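Long-range contacts in cytosolic phospholipase A2 delta (Homo sapiens, PDB 5IZ5), which hydrolyses glycerophospholipids at the sn-2 position in a calcium-dependent manner, with a preference for linoleic acid there, releasing a lysophospholipid and a free fatty acid: residues T29-E34 with N77-F82; V51-S56 with L92-Y97; T427-W432 with L527-S532. The protein carries 3 engineered substitutions. All coordinates share one frame; numbering follows the deposited sequence.

Interactions 1 and 2 each pair two strands within one of the two sheets of the N-terminal C2 sandwich, their centres 11 Å apart. The inner faces meet directly: Phe80 CD2 lies 3.6 Å from Leu53 CD1, and Val32 packs on Val51. Interaction 1 is only partly buried, with an arginine and an asparagine on its outer face; interaction 2 is buried and regular. Interaction 3 belongs to the catalytic domain, its nearest atoms about 26 Å from interaction 2. It joins two helices rather than strands, so backbone pairing gives way to methyl contacts and one indole-to-serine hydrogen bond, close to the active site.

Interaction 1: residues T29-E34 with N77-F82; sequences TVRVLE and NEAFRF
Thr29-Glu34 and Asn77-Phe82 run antiparallel as neighbouring strands in one sheet of the C2 β-sandwich, their short axes 4.5 Å apart at closest approach and at 162° between N-to-C directions. Val30 with Phe80 and Val32 with Glu78 are the hydrogen-bonded pairs; Thr29 with Arg81 and Arg31 with Ala79 are non-hydrogen-bonded. Val30 N donates to Phe80 O at 2.7 Å, nearly straight at 170°, and Phe80 N returns the bond to Val30 O. The register slips at the far end, where Asn77 and Glu78 both face Val32 in a G1 beta bulge and Asn77 N bonds to Leu33 O at 3.0 Å.

On the outer face Arg31 reaches across the strands. Its CG is anti to the backbone N (chi1 -172°), and a bend at chi3 brings the guanidinium over Ala79, whose CB sits 3.6 Å from the plane of that group, over its centre. Asn77 OD1 comes to the guanidinium edge instead and takes a weak hydrogen bond from Arg31 NH1 at 3.3 Å. Farther along, Thr29 CG2 meets Arg81 CG at 3.9 Å.

Val30, Val32 and Phe80 point to the other face, where strand 49-55 covers them with Val51 and Leu53; Glu78, also on that face, bonds through OE2 to Lys66 N. Beyond Phe80, Val30 CG2 touches the edge of the Phe82 ring, 4.1 Å from CE2.

Interaction 2: residues V51-S56 with L92-Y97; sequences VILQLS and LELSIY
The second sheet of the C2 sandwich has its central strand pair here, Val51-Leu55 against Leu92-Tyr97, running antiparallel at 159°. Two hydrogen-bonded pairs fix the register: Ile52 with Ser95, where Ile52 N reaches Ser95 O at 2.7 Å, and Gln54 with Glu93, where Glu93 N reaches Gln54 O at 2.7 Å. In each pair a second bond returns, and all four are close to straight.

Val51, Leu53, Leu55, Leu92, Leu94 and Ile96 share the inner face. Leu53 CD2 touches Leu94 CD2 at 3.8 Å, and Val51 CG2 meets Ile96 CG1 at 4.0 Å. Val30 and Val32 of the opposing sheet close over Leu53.

On the other, mixed face Gln54 and Glu93 extend side by side, and Ser95 OG donates to Glu93 OE1 at 2.8 Å on the anti lone pair, which steadies the carboxylate. A chi1 of -70° sets Ile52 CG1 beside the backbone N, and CD1 beyond it lies 4.0 Å from Tyr97 CE2. Tyr97 in turn stands about 6 Å, side chain to side chain, from Asp98 and Asp106, predicted calcium ligands. An aliphatic inner face, a mixed outer one and nearby predicted calcium ligands fit a C2 β-sandwich, whose calcium-binding loops lie at its strand ends.

Interaction 3: residues T427-W432 with L527-S532; sequences TFVDLW and LEAIWS
The Trp432 indole meets the helix of Leu527-Ser532 with its edge: Ala529 O and Ser532 OG both lie in the ring plane, while Phe535 stacks on the ring and Trp582 meets it at a shallow angle. Its CG is anti to the backbone N (chi1 170°), which sends the indole toward the neighbouring helix, pyrrole edge first. NE1 donates to Ser532 OG at 3.2 Å with an N-H...O angle of 157°. Next to it, CD1 is 3.5 Å from Ala529 O and 3.7 Å from Ala529 CB.

One turn earlier, Val429 O lies 3.4 Å from Ala529 CB, and Val429 CG1 presses on Ile530 CD1 at 3.4 Å, tighter than usual for two methyls. The axes of the short segments approach to 8.5 Å at 120°, and Ala529 CA is the one nearest to Val429 CA. Thr427 and Asp430 close the start of the first helix as a capping box.

Ser532 OG also accepts from Trp369 NE1 and donates to Glu528 O at 2.7 Å, from above the carbonyl plane. An alanine in place of Trp432 would probably leave Ser532 OG without one of its donors and open a gap beside Ala529 and Phe535. Three bonds in all grip this hydroxyl and fix its rotation, about 4 Å from the side chains of the nucleophile Ser365 and of Asp651, the probable proton acceptor, consistent with an ordered second shell.

Interaction 1: residues T29-E34 with N77-F82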
loop_
_atom_site.group_PDB
_atom_site.type_symbol
_atom_site.label_atom_id
_atom_site.label_comp_id
_atom_site.label_asym_id
_atom_site.label_seq_id
_atom_site.Cartn_x
_atom_site.Cartn_y
_atom_site.Cartn_z
ATOM N N THR B 29 -15.139 -33.822 -3.801
ATOM C CA THR B 29 -14.372 -34.975 -3.312
ATOM C C THR B 29 -13.094 -35.095 -4.145
ATOM O O THR B 29 -13.148 -35.189 -5.376
ATOM C CB THR B 29 -15.162 -36.306 -3.325
ATOM O OG1 THR B 29 -15.151 -36.880 -4.637
ATOM C CG2 THR B 29 -16.599 -36.098 -2.879
ATOM N N VAL B 30 -11.949 -35.060 -3.467
ATOM C CA VAL B 30 -10.648 -35.194 -4.118
ATOM C C VAL B 30 -10.076 -36.545 -3.718
ATOM O O VAL B 30 -9.751 -36.758 -2.546
ATOM C CB VAL B 30 -9.679 -34.073 -3.684
ATOM C CG1 VAL B 30 -8.342 -34.192 -4.415
ATOM C CG2 VAL B 30 -10.301 -32.707 -3.938
ATOM N N ARG B 31 -9.962 -37.455 -4.683
ATOM C CA ARG B 31 -9.421 -38.792 -4.414
ATOM C C ARG B 31 -7.983 -38.901 -4.911
ATOM O O ARG B 31 -7.737 -38.975 -6.115
ATOM C CB ARG B 31 -10.291 -39.876 -5.056
ATOM C CG ARG B 31 -9.905 -41.296 -4.654
ATOM C CD ARG B 31 -10.906 -42.334 -5.153
ATOM N NE ARG B 31 -12.151 -42.327 -4.381
ATOM C CZ ARG B 31 -12.299 -42.839 -3.158
ATOM N NH1 ARG B 31 -11.274 -43.406 -2.526
ATOM N NH2 ARG B 31 -13.481 -42.775 -2.554
ATOM N N VAL B 32 -7.044 -38.915 -3.966
ATOM C CA VAL B 32 -5.619 -39.051 -4.268
ATOM C C VAL B 32 -5.332 -40.534 -4.486
ATOM O O VAL B 32 -5.381 -41.324 -3.546
ATOM C CB VAL B 32 -4.746 -38.503 -3.113
ATOM C CG1 VAL B 32 -3.259 -38.658 -3.416
ATOM C CG2 VAL B 32 -5.077 -37.042 -2.847
ATOM N N LEU B 33 -5.041 -40.911 -5.727
ATOM C CA LEU B 33 -4.875 -42.320 -6.079
ATOM C C LEU B 33 -3.445 -42.808 -5.853
ATOM O O LEU B 33 -3.185 -43.588 -4.933
ATOM C CB LEU B 33 -5.291 -42.558 -7.536
ATOM C CG LEU B 33 -6.760 -42.282 -7.863
ATOM C CD1 LEU B 33 -6.972 -42.285 -9.369
ATOM C CD2 LEU B 33 -7.658 -43.305 -7.184
ATOM N N GLU B 34 -2.526 -42.340 -6.691
ATOM C CA GLU B 34 -1.153 -42.828 -6.681
ATOM C C GLU B 34 -0.225 -41.857 -7.389
ATOM O O GLU B 34 -0.680 -40.953 -8.094
ATOM C CB GLU B 34 -1.072 -44.192 -7.372
ATOM C CG GLU B 34 -1.406 -44.160 -8.858
ATOM C CD GLU B 34 -1.249 -45.514 -9.520
ATOM O OE1 GLU B 34 -1.936 -46.465 -9.100
ATOM O OE2 GLU B 34 -0.446 -45.626 -10.470
ATOM N N ASN B 77 -4.749 -44.122 -2.465
ATOM C CA ASN B 77 -6.199 -44.256 -2.623
ATOM C C ASN B 77 -6.983 -43.702 -1.424
ATOM O O ASN B 77 -7.761 -44.416 -0.789
ATOM C CB ASN B 77 -6.579 -45.718 -2.888
ATOM C CG ASN B 77 -8.045 -45.884 -3.254
ATOM O OD1 ASN B 77 -8.667 -44.976 -3.811
ATOM N ND2 ASN B 77 -8.608 -47.045 -2.935
ATOM N N GLU B 78 -6.756 -42.428 -1.109
ATOM C CA GLU B 78 -7.489 -41.744 -0.047
ATOM C C GLU B 78 -8.284 -40.582 -0.630
ATOM O O GLU B 78 -7.808 -39.883 -1.531
ATOM C CB GLU B 78 -6.533 -41.231 1.032
ATOM C CG GLU B 78 -5.889 -42.327 1.861
ATOM C CD GLU B 78 -4.907 -41.777 2.878
ATOM O OE1 GLU B 78 -5.314 -40.934 3.703
ATOM O OE2 GLU B 78 -3.730 -42.194 2.856
ATOM N N ALA B 79 -9.487 -40.377 -0.097
ATOM C CA ALA B 79 -10.383 -39.323 -0.561
ATOM C C ALA B 79 -10.608 -38.288 0.530
ATOM O O ALA B 79 -10.663 -38.623 1.712
ATOM C CB ALA B 79 -11.709 -39.916 -0.997
ATOM N N PHE B 80 -10.733 -37.029 0.116
ATOM C CA PHE B 80 -10.963 -35.914 1.032
ATOM C C PHE B 80 -12.055 -35.000 0.464
ATOM O O PHE B 80 -12.253 -34.937 -0.754
ATOM C CB PHE B 80 -9.660 -35.137 1.247
ATOM C CG PHE B 80 -8.503 -35.990 1.708
ATOM C CD1 PHE B 80 -8.232 -36.146 3.060
ATOM C CD2 PHE B 80 -7.677 -36.626 0.788
ATOM C CE1 PHE B 80 -7.165 -36.924 3.488
ATOM C CE2 PHE B 80 -6.609 -37.408 1.209
ATOM C CZ PHE B 80 -6.353 -37.555 2.563
ATOM N N ARG B 81 -12.757 -34.293 1.348
ATOM C CA ARG B 81 -13.928 -33.494 0.969
ATOM C C ARG B 81 -13.836 -32.033 1.391
ATOM O O ARG B 81 -13.529 -31.738 2.546
ATOM C CB ARG B 81 -15.186 -34.109 1.574
ATOM C CG ARG B 81 -15.698 -35.292 0.785
ATOM C CD ARG B 81 -16.622 -36.161 1.638
ATOM N NE ARG B 81 -16.061 -37.484 1.912
ATOM C CZ ARG B 81 -15.318 -37.814 2.971
ATOM N NH1 ARG B 81 -15.005 -36.921 3.909
ATOM N NH2 ARG B 81 -14.878 -39.061 3.092
ATOM N N PHE B 82 -14.106 -31.139 0.436
ATOM C CA PHE B 82 -14.157 -29.696 0.664
ATOM C C PHE B 82 -15.535 -29.123 0.320
ATOM O O PHE B 82 -16.181 -29.576 -0.620
ATOM C CB PHE B 82 -13.161 -28.991 -0.261
ATOM C CG PHE B 82 -11.706 -29.322 -0.006
ATOM C CD1 PHE B 82 -10.950 -28.547 0.859
ATOM C CD2 PHE B 82 -11.074 -30.365 -0.677
ATOM C CE1 PHE B 82 -9.606 -28.817 1.077
ATOM C CE2 PHE B 82 -9.723 -30.646 -0.463
ATOM C CZ PHE B 82 -8.988 -29.867 0.415
#

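Interaction 2: residues V51-S56 with L92-Y97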
loop_
_atom_site.group_PDB
_atom_site.type_symbol
_atom_site.label_atom_id
_atom_site.label_comp_id
_atom_site.label_asym_id
_atom_site.label_seq_id
_atom_site.Cartn_x
_atom_site.Cartn_y
_atom_site.Cartn_z
ATOM N N VAL B 51 1.020 -37.133 0.677
ATOM C CA VAL B 51 0.472 -35.994 -0.057
ATOM C C VAL B 51 -0.219 -35.020 0.891
ATOM O O VAL B 51 -0.956 -35.419 1.792
ATOM C CB VAL B 51 -0.530 -36.432 -1.145
ATOM C CG1 VAL B 51 -1.015 -35.228 -1.943
ATOM C CG2 VAL B 51 0.108 -37.454 -2.074
ATOM N N ILE B 52 0.034 -33.736 0.671
ATOM C CA ILE B 52 -0.659 -32.672 1.378
ATOM C C ILE B 52 -1.637 -32.018 0.406
ATOM O O ILE B 52 -1.292 -31.791 -0.756
ATOM C CB ILE B 52 0.351 -31.657 1.955
ATOM C CG1 ILE B 52 1.123 -32.338 3.103
ATOM C CG2 ILE B 52 -0.338 -30.382 2.427
ATOM C CD1 ILE B 52 1.861 -31.428 4.068
ATOM N N LEU B 53 -2.856 -31.749 0.878
ATOM C CA LEU B 53 -3.832 -30.968 0.122
ATOM C C LEU B 53 -4.163 -29.695 0.880
ATOM O O LEU B 53 -4.534 -29.735 2.058
ATOM C CB LEU B 53 -5.127 -31.741 -0.111
ATOM C CG LEU B 53 -5.056 -33.144 -0.706
ATOM C CD1 LEU B 53 -6.468 -33.657 -0.945
ATOM C CD2 LEU B 53 -4.264 -33.168 -2.002
ATOM N N GLN B 54 -4.025 -28.567 0.193
ATOM C CA GLN B 54 -4.412 -27.274 0.725
ATOM C C GLN B 54 -5.249 -26.570 -0.322
ATOM O O GLN B 54 -4.974 -26.665 -1.511
ATOM C CB GLN B 54 -3.181 -26.432 1.027
ATOM C CG GLN B 54 -2.258 -27.013 2.076
ATOM C CD GLN B 54 -0.904 -26.346 2.012
ATOM O OE1 GLN B 54 -0.175 -26.522 1.034
ATOM N NE2 GLN B 54 -0.568 -25.561 3.020
ATOM N N LEU B 55 -6.258 -25.845 0.131
ATOM C CA LEU B 55 -7.095 -25.048 -0.744
ATOM C C LEU B 55 -6.849 -23.596 -0.399
ATOM O O LEU B 55 -6.890 -23.223 0.770
ATOM C CB LEU B 55 -8.568 -25.403 -0.544
ATOM C CG LEU B 55 -9.574 -24.799 -1.524
ATOM C CD1 LEU B 55 -9.370 -25.333 -2.934
ATOM C CD2 LEU B 55 -10.996 -25.065 -1.058
ATOM N N SER B 56 -6.593 -22.782 -1.418
ATOM C CA SER B 56 -6.248 -21.371 -1.230
ATOM C C SER B 56 -7.295 -20.599 -0.418
ATOM O O SER B 56 -6.963 -19.636 0.264
ATOM C CB SER B 56 -6.031 -20.701 -2.593
ATOM O OG SER B 56 -7.196 -20.783 -3.396
ATOM N N LEU B 92 -6.294 -25.365 -5.698
ATOM C CA LEU B 92 -5.950 -26.505 -4.877
ATOM C C LEU B 92 -4.464 -26.784 -5.038
ATOM O O LEU B 92 -3.962 -26.892 -6.154
ATOM C CB LEU B 92 -6.762 -27.715 -5.302
ATOM C CG LEU B 92 -6.585 -28.969 -4.448
ATOM C CD1 LEU B 92 -7.198 -28.796 -3.067
ATOM C CD2 LEU B 92 -7.215 -30.154 -5.151
ATOM N N GLU B 93 -3.758 -26.865 -3.916
ATOM C CA GLU B 93 -2.350 -27.216 -3.926
ATOM C C GLU B 93 -2.216 -28.682 -3.548
ATOM O O GLU B 93 -2.707 -29.103 -2.503
ATOM C CB GLU B 93 -1.565 -26.351 -2.946
ATOM C CG GLU B 93 -0.058 -26.545 -3.043
ATOM C CD GLU B 93 0.696 -25.879 -1.911
ATOM O OE1 GLU B 93 1.604 -26.529 -1.347
ATOM O OE2 GLU B 93 0.374 -24.718 -1.579
ATOM N N LEU B 94 -1.565 -29.452 -4.412
ATOM C CA LEU B 94 -1.254 -30.845 -4.128
ATOM C C LEU B 94 0.264 -30.995 -4.100
ATOM O O LEU B 94 0.933 -30.822 -5.123
ATOM C CB LEU B 94 -1.872 -31.767 -5.176
ATOM C CG LEU B 94 -3.379 -31.600 -5.404
ATOM C CD1 LEU B 94 -3.662 -30.579 -6.497
ATOM C CD2 LEU B 94 -4.025 -32.922 -5.774
ATOM N N SER B 95 0.797 -31.293 -2.918
ATOM C CA SER B 95 2.238 -31.417 -2.716
ATOM C C SER B 95 2.582 -32.797 -2.168
ATOM O O SER B 95 1.913 -33.289 -1.260
ATOM C CB SER B 95 2.727 -30.347 -1.739
ATOM O OG SER B 95 2.501 -29.046 -2.248
ATOM N N ILE B 96 3.619 -33.421 -2.725
ATOM C CA ILE B 96 4.141 -34.675 -2.191
ATOM C C ILE B 96 5.441 -34.373 -1.465
ATOM O O ILE B 96 6.339 -33.737 -2.022
ATOM C CB ILE B 96 4.411 -35.727 -3.282
ATOM C CG1 ILE B 96 3.173 -35.896 -4.168
ATOM C CG2 ILE B 96 4.807 -37.055 -2.643
ATOM C CD1 ILE B 96 3.365 -36.829 -5.344
ATOM N N TYR B 97 5.522 -34.815 -0.214
ATOM C CA TYR B 97 6.714 -34.635 0.601
ATOM C C TYR B 97 7.344 -35.991 0.911
ATOM O O TYR B 97 6.668 -37.020 0.882
ATOM C CB TYR B 97 6.356 -33.913 1.899
ATOM C CG TYR B 97 6.120 -32.429 1.742
ATOM C CD1 TYR B 97 7.170 -31.520 1.868
ATOM C CD2 TYR B 97 4.847 -31.930 1.482
ATOM C CE1 TYR B 97 6.957 -30.159 1.733
ATOM C CE2 TYR B 97 4.624 -30.570 1.344
ATOM C CZ TYR B 97 5.680 -29.690 1.472
ATOM O OH TYR B 97 5.462 -28.342 1.333
#

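Interaction 3: residues T427-W432 with L527-S532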
loop_
_atom_site.group_PDB
_atom_site.type_symbol
_atom_site.label_atom_id
_atom_site.label_comp_id
_atom_site.label_asym_id
_atom_site.label_seq_id
_atom_site.Cartn_x
_atom_site.Cartn_y
_atom_site.Cartn_z
ATOM N N THR B 427 11.830 -0.987 12.302
ATOM C CA THR B 427 12.498 -0.995 11.019
ATOM C C THR B 427 13.190 0.338 10.765
ATOM O O THR B 427 13.075 1.281 11.558
ATOM C CB THR B 427 11.504 -1.259 9.876
ATOM O OG1 THR B 427 10.687 -0.102 9.684
ATOM C CG2 THR B 427 10.614 -2.455 10.166
ATOM N N PHE B 428 13.913 0.407 9.649
ATOM C CA PHE B 428 14.569 1.645 9.221
ATOM C C PHE B 428 13.552 2.779 9.072
ATOM O O PHE B 428 13.854 3.932 9.365
ATOM C CB PHE B 428 15.285 1.438 7.879
ATOM C CG PHE B 428 16.701 0.950 7.996
ATOM C CD1 PHE B 428 16.939 -0.337 8.442
ATOM C CD2 PHE B 428 17.789 1.742 7.618
ATOM C CE1 PHE B 428 18.226 -0.830 8.552
ATOM C CE2 PHE B 428 19.083 1.251 7.721
ATOM C CZ PHE B 428 19.300 -0.039 8.187
ATOM N N VAL B 429 12.353 2.432 8.615
ATOM C CA VAL B 429 11.276 3.393 8.434
ATOM C C VAL B 429 10.904 4.063 9.743
ATOM O O VAL B 429 10.630 5.256 9.768
ATOM C CB VAL B 429 10.031 2.726 7.819
ATOM C CG1 VAL B 429 8.797 3.602 7.972
ATOM C CG2 VAL B 429 10.289 2.418 6.354
ATOM N N ASP B 430 10.925 3.303 10.832
ATOM C CA ASP B 430 10.592 3.858 12.131
ATOM C C ASP B 430 11.621 4.874 12.583
ATOM O O ASP B 430 11.247 5.924 13.112
ATOM C CB ASP B 430 10.428 2.755 13.174
ATOM C CG ASP B 430 9.307 1.809 12.824
ATOM O OD1 ASP B 430 8.134 2.216 12.917
ATOM O OD2 ASP B 430 9.589 0.665 12.439
ATOM N N LEU B 431 12.906 4.594 12.359
ATOM C CA LEU B 431 13.935 5.557 12.756
ATOM C C LEU B 431 13.880 6.775 11.849
ATOM O O LEU B 431 14.024 7.903 12.307
ATOM C CB LEU B 431 15.333 4.948 12.707
ATOM C CG LEU B 431 16.456 5.899 13.128
ATOM C CD1 LEU B 431 16.265 6.411 14.549
ATOM C CD2 LEU B 431 17.805 5.214 12.993
ATOM N N TRP B 432 13.697 6.534 10.556
ATOM C CA TRP B 432 13.614 7.613 9.584
ATOM C C TRP B 432 12.448 8.547 9.911
ATOM O O TRP B 432 12.578 9.767 9.794
ATOM C CB TRP B 432 13.503 7.039 8.180
ATOM C CG TRP B 432 13.176 8.026 7.116
ATOM C CD1 TRP B 432 12.161 7.934 6.220
ATOM C CD2 TRP B 432 13.864 9.253 6.826
ATOM N NE1 TRP B 432 12.167 9.022 5.389
ATOM C CE2 TRP B 432 13.203 9.849 5.738
ATOM C CE3 TRP B 432 14.977 9.904 7.380
ATOM C CZ2 TRP B 432 13.618 11.063 5.183
ATOM C CZ3 TRP B 432 15.388 11.116 6.831
ATOM C CH2 TRP B 432 14.708 11.683 5.743
ATOM N N LEU B 527 3.831 8.084 8.404
ATOM C CA LEU B 527 3.384 7.957 7.029
ATOM C C LEU B 527 4.351 8.672 6.083
ATOM O O LEU B 527 4.669 8.152 5.022
ATOM C CB LEU B 527 1.966 8.495 6.855
ATOM C CG LEU B 527 0.868 7.756 7.623
ATOM C CD1 LEU B 527 -0.488 8.282 7.190
ATOM C CD2 LEU B 527 0.926 6.249 7.415
ATOM N N GLU B 528 4.816 9.852 6.472
ATOM C CA GLU B 528 5.827 10.557 5.691
ATOM C C GLU B 528 7.060 9.686 5.464
ATOM O O GLU B 528 7.648 9.710 4.382
ATOM C CB GLU B 528 6.223 11.865 6.373
ATOM C CG GLU B 528 5.151 12.930 6.256
ATOM C CD GLU B 528 5.448 14.144 7.106
ATOM O OE1 GLU B 528 5.394 14.038 8.349
ATOM O OE2 GLU B 528 5.746 15.209 6.530
ATOM N N ALA B 529 7.430 8.905 6.477
ATOM C CA ALA B 529 8.576 8.003 6.378
ATOM C C ALA B 529 8.374 6.920 5.319
ATOM O O ALA B 529 9.313 6.618 4.595
ATOM C CB ALA B 529 8.872 7.368 7.721
ATOM N N ILE B 530 7.166 6.342 5.252
ATOM C CA ILE B 530 6.776 5.349 4.233
ATOM C C ILE B 530 6.814 5.987 2.860
ATOM O O ILE B 530 7.384 5.434 1.921
ATOM C CB ILE B 530 5.310 4.856 4.401
ATOM C CG1 ILE B 530 5.017 4.316 5.805
ATOM C CG2 ILE B 530 4.913 3.851 3.312
ATOM C CD1 ILE B 530 5.867 3.167 6.256
ATOM N N TRP B 531 6.170 7.143 2.740
ATOM C CA TRP B 531 6.063 7.842 1.460
ATOM C C TRP B 531 7.428 8.226 0.892
ATOM O O TRP B 531 7.611 8.244 -0.323
ATOM C CB TRP B 531 5.187 9.092 1.606
ATOM C CG TRP B 531 3.770 8.779 2.011
ATOM C CD1 TRP B 531 3.049 7.662 1.691
ATOM C CD2 TRP B 531 2.901 9.606 2.782
ATOM N NE1 TRP B 531 1.792 7.736 2.220
ATOM C CE2 TRP B 531 1.672 8.922 2.898
ATOM C CE3 TRP B 531 3.043 10.858 3.399
ATOM C CZ2 TRP B 531 0.589 9.449 3.597
ATOM C CZ3 TRP B 531 1.969 11.374 4.103
ATOM C CH2 TRP B 531 0.758 10.673 4.191
ATOM N N SER B 532 8.365 8.547 1.776
ATOM C CA SER B 532 9.702 8.958 1.384
ATOM C C SER B 532 10.776 7.959 1.833
ATOM O O SER B 532 11.918 8.367 2.092
ATOM C CB SER B 532 10.000 10.358 1.940
ATOM O OG SER B 532 10.024 10.376 3.358
#